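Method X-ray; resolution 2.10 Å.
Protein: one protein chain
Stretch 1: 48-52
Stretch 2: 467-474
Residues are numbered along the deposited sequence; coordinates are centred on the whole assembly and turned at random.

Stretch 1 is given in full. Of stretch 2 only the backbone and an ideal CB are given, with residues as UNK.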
ATOM      1  N   ARG B  48     -20.117 -14.226  -1.203  1.00 24.01           N
ATOM      2  CA  ARG B  48     -20.357 -13.200  -0.172  1.00 23.75           C
ATOM      3  C   ARG B  48     -21.241 -12.083  -0.698  1.00 24.42           C
ATOM      4  O   ARG B  48     -21.580 -12.088  -1.862  1.00 22.02           O
ATOM      5  CB  ARG B  48     -19.006 -12.674   0.329  1.00 23.01           C
ATOM      6  CG  ARG B  48     -18.269 -13.784   1.118  1.00 22.88           C
ATOM      7  CD  ARG B  48     -16.951 -13.217   1.671  1.00 21.28           C
ATOM      8  NE  ARG B  48     -16.039 -14.297   2.113  1.00 23.77           N
ATOM      9  CZ  ARG B  48     -16.005 -14.788   3.347  1.00 23.04           C
ATOM     10  NH1 ARG B  48     -16.826 -14.326   4.301  1.00 19.39           N
ATOM     11  NH2 ARG B  48     -15.072 -15.665   3.653  1.00 19.17           N
ATOM     12  N   ASP B  49     -21.621 -11.149   0.181  1.00 23.81           N
ATOM     13  CA  ASP B  49     -22.420 -10.001  -0.184  1.00 22.36           C
ATOM     14  C   ASP B  49     -21.581  -8.950  -0.925  1.00 21.72           C
ATOM     15  O   ASP B  49     -20.572  -8.515  -0.396  1.00 24.15           O
ATOM     16  CB  ASP B  49     -23.011  -9.373   1.062  1.00 20.88           C
ATOM     17  CG  ASP B  49     -24.160  -8.363   0.727  1.00 25.86           C
ATOM     18  OD1 ASP B  49     -23.997  -7.463  -0.149  1.00 21.05           O
ATOM     19  OD2 ASP B  49     -25.268  -8.545   1.261  1.00 32.57           O
ATOM     20  N   PRO B  50     -21.961  -8.550  -2.159  1.00 21.94           N
ATOM     21  CA  PRO B  50     -21.231  -7.495  -2.929  1.00 20.55           C
ATOM     22  C   PRO B  50     -21.090  -6.204  -2.146  1.00 20.11           C
ATOM     23  O   PRO B  50     -20.093  -5.488  -2.368  1.00 21.00           O
ATOM     24  CB  PRO B  50     -22.169  -7.195  -4.127  1.00 21.19           C
ATOM     25  CG  PRO B  50     -22.813  -8.643  -4.360  1.00 21.17           C
ATOM     26  CD  PRO B  50     -23.105  -9.102  -2.935  1.00 21.91           C
ATOM     27  N   ARG B  51     -22.011  -5.895  -1.231  1.00 19.32           N
ATOM     28  CA  ARG B  51     -21.844  -4.634  -0.464  1.00 20.00           C
ATOM     29  C   ARG B  51     -20.637  -4.775   0.485  1.00 20.16           C
ATOM     30  O   ARG B  51     -20.102  -3.753   0.902  1.00 19.77           O
ATOM     31  CB  ARG B  51     -23.102  -4.268   0.314  1.00 20.18           C
ATOM     32  CG  ARG B  51     -24.245  -3.914  -0.684  1.00 20.35           C
ATOM     33  CD  ARG B  51     -25.530  -3.814   0.084  1.00 19.60           C
ATOM     34  NE  ARG B  51     -25.844  -5.057   0.761  1.00 21.31           N
ATOM     35  CZ  ARG B  51     -26.750  -5.178   1.743  1.00 24.31           C
ATOM     36  NH1 ARG B  51     -27.521  -4.145   2.091  1.00 20.30           N
ATOM     37  NH2 ARG B  51     -26.966  -6.369   2.290  1.00 20.60           N
ATOM     38  N   ASP B  52     -20.291  -6.009   0.883  1.00 18.52           N
ATOM     39  CA  ASP B  52     -19.132  -6.221   1.820  1.00 20.37           C
ATOM     40  C   ASP B  52     -17.784  -6.286   1.070  1.00 20.71           C
ATOM     41  O   ASP B  52     -16.738  -6.259   1.726  1.00 20.74           O
ATOM     42  CB  ASP B  52     -19.231  -7.585   2.550  1.00 21.64           C
ATOM     43  CG  ASP B  52     -20.434  -7.704   3.514  1.00 26.04           C
ATOM     44  OD1 ASP B  52     -21.238  -6.766   3.589  1.00 24.82           O
ATOM     45  OD2 ASP B  52     -20.565  -8.778   4.185  1.00 29.11           O
ATOM     46  N   UNK B 467     -30.739   1.588  -4.126  1.00 27.01           N
ATOM     47  CA  UNK B 467     -30.468   0.176  -4.442  1.00 28.29           C
ATOM     48  C   UNK B 467     -29.636  -0.507  -3.326  1.00 28.23           C
ATOM     49  O   UNK B 467     -28.939  -1.503  -3.565  1.00 28.19           O
ATOM     50  CB  UNK B 467     -29.732   0.074  -5.780  1.00 28.29           C
ATOM     51  N   UNK B 468     -29.749   0.001  -2.108  1.00 27.58           N
ATOM     52  CA  UNK B 468     -29.017  -0.584  -0.963  1.00 26.23           C
ATOM     53  C   UNK B 468     -29.454  -2.019  -0.633  1.00 27.83           C
ATOM     54  O   UNK B 468     -28.624  -2.845  -0.296  1.00 28.10           O
ATOM     55  CB  UNK B 468     -29.211   0.295   0.274  1.00 26.23           C
ATOM     56  N   UNK B 469     -30.750  -2.331  -0.737  1.00 27.05           N
ATOM     57  CA  UNK B 469     -31.242  -3.655  -0.391  1.00 26.91           C
ATOM     58  C   UNK B 469     -31.077  -4.642  -1.561  1.00 27.27           C
ATOM     59  O   UNK B 469     -31.477  -4.317  -2.697  1.00 26.95           O
ATOM     60  CB  UNK B 469     -32.711  -3.571   0.028  1.00 26.91           C
ATOM     61  N   UNK B 470     -30.475  -5.843  -1.308  1.00 27.21           N
ATOM     62  CA  UNK B 470     -30.302  -6.856  -2.348  1.00 28.47           C
ATOM     63  C   UNK B 470     -31.612  -7.228  -3.097  1.00 30.01           C
ATOM     64  O   UNK B 470     -31.567  -7.640  -4.236  1.00 29.89           O
ATOM     65  CB  UNK B 470     -29.705  -8.115  -1.715  1.00 28.47           C
ATOM     66  N   UNK B 471     -32.762  -7.131  -2.434  1.00 29.75           N
ATOM     67  CA  UNK B 471     -34.017  -7.459  -3.067  1.00 31.81           C
ATOM     68  C   UNK B 471     -34.347  -6.418  -4.168  1.00 31.86           C
ATOM     69  O   UNK B 471     -35.228  -6.643  -4.961  1.00 31.58           O
ATOM     70  CB  UNK B 471     -35.131  -7.524  -2.021  1.00 31.81           C
ATOM     71  N   UNK B 472     -33.590  -5.314  -4.265  1.00 30.19           N
ATOM     72  CA  UNK B 472     -33.893  -4.350  -5.336  1.00 30.57           C
ATOM     73  C   UNK B 472     -33.006  -4.591  -6.569  1.00 31.64           C
ATOM     74  O   UNK B 472     -33.157  -3.887  -7.582  1.00 32.12           O
ATOM     75  CB  UNK B 472     -33.704  -2.919  -4.828  1.00 30.57           C
ATOM     76  N   UNK B 473     -32.058  -5.530  -6.480  1.00 29.41           N
ATOM     77  CA  UNK B 473     -31.110  -5.776  -7.596  1.00 28.49           C
ATOM     78  C   UNK B 473     -31.699  -6.787  -8.640  1.00 28.78           C
ATOM     79  O   UNK B 473     -32.486  -7.643  -8.261  1.00 28.00           O
ATOM     80  CB  UNK B 473     -29.789  -6.311  -7.041  1.00 28.49           C
ATOM     81  N   UNK B 474     -31.277  -6.713  -9.915  1.00 29.55           N
ATOM     82  CA  UNK B 474     -31.593  -7.796 -10.882  1.00 31.30           C
ATOM     83  C   UNK B 474     -30.920  -9.089 -10.396  1.00 31.99           C
ATOM     84  O   UNK B 474     -29.922  -9.024  -9.676  1.00 27.91           O
ATOM     85  CB  UNK B 474     -31.122  -7.438 -12.293  1.00 31.30           C
TER

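Stretch 1 offers one main feature: the side chain of R51, reaching toward stretch 2 and braced by D49. R51 NH2 meets D49 OD2 at 2.9 Å in a salt bridge, and R51 NE donates to D49 OD1 at 3.2 Å. What remains for stretch 2 includes NH1, a guanidinium face and the chain's CH2 groups.

Position 467 has nothing of stretch 1 near its ideal CB; many side chains would do. L467 is out of reach.

At 468 the CB points sideways, 5.1 Å from R51 NH1, and the backbone O lies 2.9 Å from R51 NH1, accepting a weak hydrogen bond (N-H...O 120°) made by the backbone and not the side chain. A long acceptor such as glutamate or glutamine, or a broad aromatic able to turn back over the arginine, would suit. The residue is W468. With chi1 at t, its ring extends across R51: R51 CD sits 3.8 Å from the centroid of the six-membered ring of W468, a CH-pi contact over the face, and R51 CZ lies 4.7 Å from the centroid of the five-membered ring, a cation-pi contact. R51 NH1 and W468 NE1 come within 3.3 Å, but both are donors and form no bond.

Position 469 directs its CB away, so polar residues fit easily, and an acid long enough to bend back could still sense the charge. E469 does so through water 1, which accepts from R51 NH1 at 2.9 Å and donates to E469 OE1 at 2.9 Å.

At 470 the CB points toward stretch 1, 5.2 Å from R51 NH2. Phi of -53° and the start of a 3-10 segment permit proline; a medium-sized apolar side chain could also cover the guanidinium, while one ending at CB would stop short. P470 lays its CG over one face of the guanidinium, 3.6 Å from R51 NH2.

Position 471 is open to many residues; S471 makes no contact. At 472 the ideal CB lies near the carbonyl O of 469, within reach of a short donor such as serine or threonine. S472 OG donates to E469 O (2.6 Å), which also accepts from S472 N (2.8 Å).

At 473 the CA-to-CB bond points toward stretch 1, but the ideal CB has nothing within 5.5 Å. Only a long side chain can bridge that gap, an aromatic or perhaps methionine. W473 does, setting CZ3 3.8 Å from P50 CG, while its ring edge meets R51 CD (CZ2, 3.8 Å) and D49 OD1 (CH2, 3.8 Å). W473 NE1 donates to L467 O at 2.7 Å, tying the indole to its own stretch.

Position 474, phi -63°, accepts proline among others; P474 stays out of reach.

Stretch 2 (467-474) LWEPSSWP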
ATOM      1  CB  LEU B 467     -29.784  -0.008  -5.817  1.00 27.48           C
ATOM      2  CG  LEU B 467     -30.647   0.435  -7.030  1.00 33.85           C
ATOM      3  CD1 LEU B 467     -29.947   0.298  -8.347  1.00 36.46           C
ATOM      4  CD2 LEU B 467     -32.057  -0.201  -7.106  1.00 34.42           C
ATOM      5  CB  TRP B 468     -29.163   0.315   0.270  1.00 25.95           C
ATOM      6  CG  TRP B 468     -28.470  -0.246   1.477  1.00 24.50           C
ATOM      7  CD1 TRP B 468     -29.055  -0.795   2.602  1.00 24.01           C
ATOM      8  CD2 TRP B 468     -27.027  -0.366   1.659  1.00 17.22           C
ATOM      9  NE1 TRP B 468     -28.040  -1.228   3.466  1.00 21.35           N
ATOM     10  CE2 TRP B 468     -26.808  -0.955   2.909  1.00 21.09           C
ATOM     11  CE3 TRP B 468     -25.912  -0.035   0.855  1.00 21.33           C
ATOM     12  CZ2 TRP B 468     -25.507  -1.250   3.390  1.00 18.59           C
ATOM     13  CZ3 TRP B 468     -24.587  -0.297   1.359  1.00 18.52           C
ATOM     14  CH2 TRP B 468     -24.422  -0.900   2.595  1.00 18.33           C
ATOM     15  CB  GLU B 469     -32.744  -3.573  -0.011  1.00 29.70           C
ATOM     16  CG  GLU B 469     -33.076  -2.703   1.228  1.00 31.04           C
ATOM     17  CD  GLU B 469     -32.427  -3.258   2.519  1.00 43.30           C
ATOM     18  OE1 GLU B 469     -32.227  -4.515   2.588  1.00 45.16           O
ATOM     19  OE2 GLU B 469     -32.142  -2.434   3.455  1.00 41.88           O
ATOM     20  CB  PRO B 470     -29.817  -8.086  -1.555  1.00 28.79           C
ATOM     21  CG  PRO B 470     -29.039  -7.515  -0.411  1.00 28.81           C
ATOM     22  CD  PRO B 470     -29.710  -6.170  -0.071  1.00 26.52           C
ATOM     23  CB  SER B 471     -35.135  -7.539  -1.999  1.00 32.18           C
ATOM     24  OG  SER B 471     -35.315  -6.270  -1.391  1.00 34.27           O
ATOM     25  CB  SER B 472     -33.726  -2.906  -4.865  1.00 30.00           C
ATOM     26  OG  SER B 472     -32.332  -2.648  -4.549  1.00 32.71           O
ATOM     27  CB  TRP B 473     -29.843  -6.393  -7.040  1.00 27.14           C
ATOM     28  CG  TRP B 473     -29.192  -5.635  -5.941  1.00 25.53           C
ATOM     29  CD1 TRP B 473     -29.426  -4.328  -5.543  1.00 24.19           C
ATOM     30  CD2 TRP B 473     -28.158  -6.131  -5.115  1.00 23.32           C
ATOM     31  NE1 TRP B 473     -28.635  -4.024  -4.470  1.00 21.43           N
ATOM     32  CE2 TRP B 473     -27.840  -5.111  -4.183  1.00 24.55           C
ATOM     33  CE3 TRP B 473     -27.497  -7.386  -5.028  1.00 26.80           C
ATOM     34  CZ2 TRP B 473     -26.836  -5.287  -3.159  1.00 23.39           C
ATOM     35  CZ3 TRP B 473     -26.472  -7.555  -4.060  1.00 22.16           C
ATOM     36  CH2 TRP B 473     -26.189  -6.516  -3.105  1.00 28.07           C
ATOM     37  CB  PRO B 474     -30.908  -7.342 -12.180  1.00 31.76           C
ATOM     38  CG  PRO B 474     -30.310  -5.948 -11.880  1.00 32.88           C
ATOM     39  CD  PRO B 474     -30.177  -5.863 -10.383  1.00 30.31           C
TER
HETATM   40  O   HOH W   1     -29.698  -4.785   3.908  1.00 34.48           O
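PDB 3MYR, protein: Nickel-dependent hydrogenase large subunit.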